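Long-range contact in collagen alpha-1(XV) chain (Homo sapiens, PDB 3N3F), which probably brings three collagen XV chains together through its trimerization domain, so that the collagen triple helix can form: residues A[2-7]-A[21-26]. Sequence-based numbering, arbitrary orientation.
Sequences LVTAFS and EGTFIY
Phe-6 meets Ile-25 on one face of a parallel strand pair. Ile-25 CG2 comes to the edge of the Phe-6 ring, in its plane, 3.4 Å from Phe-6 CD2. Phe-6 CG lies anti to the carbonyl carbon, beside the backbone N (chi1 -67°), and the ring has its CD2 edge at Ile-25. On the same face the side chains of Thr-4 and Thr-23 cross obliquely, with Thr-4 CG2 4.1 Å from Thr-23 CG2. The other face carries Val-3, Ala-5, Phe-24 and Tyr-26. Here Ala-5 CB lies 4.0 Å from Tyr-26 CB, and Val-3 CB sits 4.3 Å from Phe-24 CB. Leu-2 O lies in plane at the edge of the Phe-24 ring. Leu-2 O also accepts a hydrogen bond from Phe-24 N at 3.0 Å. Thr-4 hydrogen-bonds on both sides of Ile-25: Thr-4 N donates to Phe-24 O, and Tyr-26 N donates to Thr-4 O at 2.9 Å. A hydrogen bond from Phe-6 N to Tyr-26 O completes the parallel pattern. Thr-23 OG1 is hydrogen-bonded to Ile-20 O. Tyr-26 OH is hydrogen-bonded to Glu-21 OE2 of the second subunit, and Phe-24 meets Phe-24 of the second and third subunits edge-to-face, consistent with this face contributing to the trimer. The strands form a beta-alpha-beta unit through helix 9-13, whose Met-12 packs on Phe-6 and Ile-25. Strand 23-27 lies between outermost strand 3-6 and antiparallel strand 32-37.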
loop_
_atom_site.group_PDB
_atom_site.type_symbol
_atom_site.label_atom_id
_atom_site.label_comp_id
_atom_site.label_asym_id
_atom_site.label_seq_id
_atom_site.Cartn_x
_atom_site.Cartn_y
_atom_site.Cartn_z
ATOM N N LEU A 2 5.620 -8.242 -3.992
ATOM C CA LEU A 2 4.198 -8.009 -3.780
ATOM C C LEU A 2 3.828 -7.834 -2.304
ATOM O O LEU A 2 4.006 -6.756 -1.731
ATOM C CB LEU A 2 3.392 -9.160 -4.394
ATOM C CG LEU A 2 4.158 -10.442 -4.744
ATOM C CD1 LEU A 2 4.815 -11.021 -3.500
ATOM C CD2 LEU A 2 3.204 -11.450 -5.368
ATOM N N VAL A 3 3.304 -8.892 -1.695
ATOM C CA VAL A 3 2.906 -8.834 -0.296
ATOM C C VAL A 3 3.143 -10.148 0.433
ATOM O O VAL A 3 2.875 -11.230 -0.090
ATOM C CB VAL A 3 1.412 -8.438 -0.160
ATOM C CG1 VAL A 3 0.564 -9.288 -1.082
ATOM C CG2 VAL A 3 0.949 -8.606 1.283
ATOM N N THR A 4 3.668 -10.041 1.647
ATOM C CA THR A 4 3.925 -11.208 2.477
ATOM C C THR A 4 3.460 -10.853 3.883
ATOM O O THR A 4 2.916 -9.769 4.094
ATOM C CB THR A 4 5.423 -11.579 2.486
ATOM O OG1 THR A 4 5.610 -12.767 3.266
ATOM C CG2 THR A 4 6.262 -10.448 3.070
ATOM N N ALA A 5 3.673 -11.750 4.843
ATOM C CA ALA A 5 3.228 -11.486 6.205
ATOM C C ALA A 5 4.047 -12.166 7.296
ATOM O O ALA A 5 4.816 -13.087 7.040
ATOM C CB ALA A 5 1.764 -11.891 6.344
ATOM N N PHE A 6 3.863 -11.683 8.520
ATOM C CA PHE A 6 4.533 -12.229 9.694
ATOM C C PHE A 6 3.492 -12.221 10.805
ATOM O O PHE A 6 2.509 -11.487 10.727
ATOM C CB PHE A 6 5.726 -11.354 10.094
ATOM C CG PHE A 6 6.854 -11.371 9.098
ATOM C CD1 PHE A 6 7.775 -12.415 9.084
ATOM C CD2 PHE A 6 6.983 -10.351 8.157
ATOM C CE1 PHE A 6 8.808 -12.442 8.144
ATOM C CE2 PHE A 6 8.009 -10.370 7.215
ATOM C CZ PHE A 6 8.924 -11.418 7.209
ATOM N N SER A 7 3.697 -13.034 11.834
ATOM C CA SER A 7 2.751 -13.070 12.938
ATOM C C SER A 7 2.702 -11.698 13.590
ATOM O O SER A 7 1.626 -11.145 13.821
ATOM C CB SER A 7 3.169 -14.117 13.975
ATOM O OG SER A 7 3.045 -15.433 13.465
ATOM N N GLU A 21 13.320 -5.445 -0.862
ATOM C CA GLU A 21 12.969 -4.036 -0.779
ATOM C C GLU A 21 11.784 -3.763 -1.706
ATOM O O GLU A 21 11.690 -4.340 -2.788
ATOM C CB GLU A 21 14.189 -3.200 -1.185
ATOM C CG GLU A 21 13.905 -1.788 -1.659
ATOM C CD GLU A 21 15.185 -1.008 -1.926
ATOM O OE1 GLU A 21 16.136 -1.593 -2.487
ATOM O OE2 GLU A 21 15.240 0.187 -1.581
ATOM N N GLY A 22 10.871 -2.901 -1.272
ATOM C CA GLY A 22 9.711 -2.579 -2.087
ATOM C C GLY A 22 8.553 -3.552 -1.953
ATOM O O GLY A 22 7.634 -3.534 -2.770
ATOM N N THR A 23 8.594 -4.401 -0.927
ATOM C CA THR A 23 7.538 -5.384 -0.683
ATOM C C THR A 23 6.671 -4.929 0.485
ATOM O O THR A 23 7.157 -4.278 1.407
ATOM C CB THR A 23 8.127 -6.776 -0.330
ATOM O OG1 THR A 23 8.877 -7.279 -1.439
ATOM C CG2 THR A 23 7.019 -7.761 0.009
ATOM N N PHE A 24 5.384 -5.261 0.436
ATOM C CA PHE A 24 4.461 -4.905 1.506
ATOM C C PHE A 24 4.426 -6.023 2.545
ATOM O O PHE A 24 4.422 -7.202 2.195
ATOM C CB PHE A 24 3.065 -4.660 0.935
ATOM C CG PHE A 24 2.927 -3.337 0.239
ATOM C CD1 PHE A 24 2.718 -2.174 0.971
ATOM C CD2 PHE A 24 3.026 -3.250 -1.145
ATOM C CE1 PHE A 24 2.607 -0.934 0.334
ATOM C CE2 PHE A 24 2.919 -2.019 -1.793
ATOM C CZ PHE A 24 2.710 -0.860 -1.048
ATOM N N ILE A 25 4.403 -5.644 3.821
ATOM C CA ILE A 25 4.400 -6.614 4.915
ATOM C C ILE A 25 3.188 -6.482 5.834
ATOM O O ILE A 25 2.986 -5.455 6.474
ATOM C CB ILE A 25 5.673 -6.471 5.778
ATOM C CG1 ILE A 25 6.920 -6.618 4.903
ATOM C CG2 ILE A 25 5.665 -7.521 6.889
ATOM C CD1 ILE A 25 8.221 -6.422 5.659
ATOM N N TYR A 26 2.396 -7.541 5.908
ATOM C CA TYR A 26 1.204 -7.563 6.744
ATOM C C TYR A 26 1.508 -8.252 8.066
ATOM O O TYR A 26 2.128 -9.314 8.090
ATOM C CB TYR A 26 0.086 -8.310 6.012
ATOM C CG TYR A 26 -1.219 -8.475 6.770
ATOM C CD1 TYR A 26 -1.902 -7.373 7.279
ATOM C CD2 TYR A 26 -1.824 -9.728 6.877
ATOM C CE1 TYR A 26 -3.162 -7.510 7.863
ATOM C CE2 TYR A 26 -3.083 -9.878 7.459
ATOM C CZ TYR A 26 -3.747 -8.763 7.944
ATOM O OH TYR A 26 -5.008 -8.895 8.473
#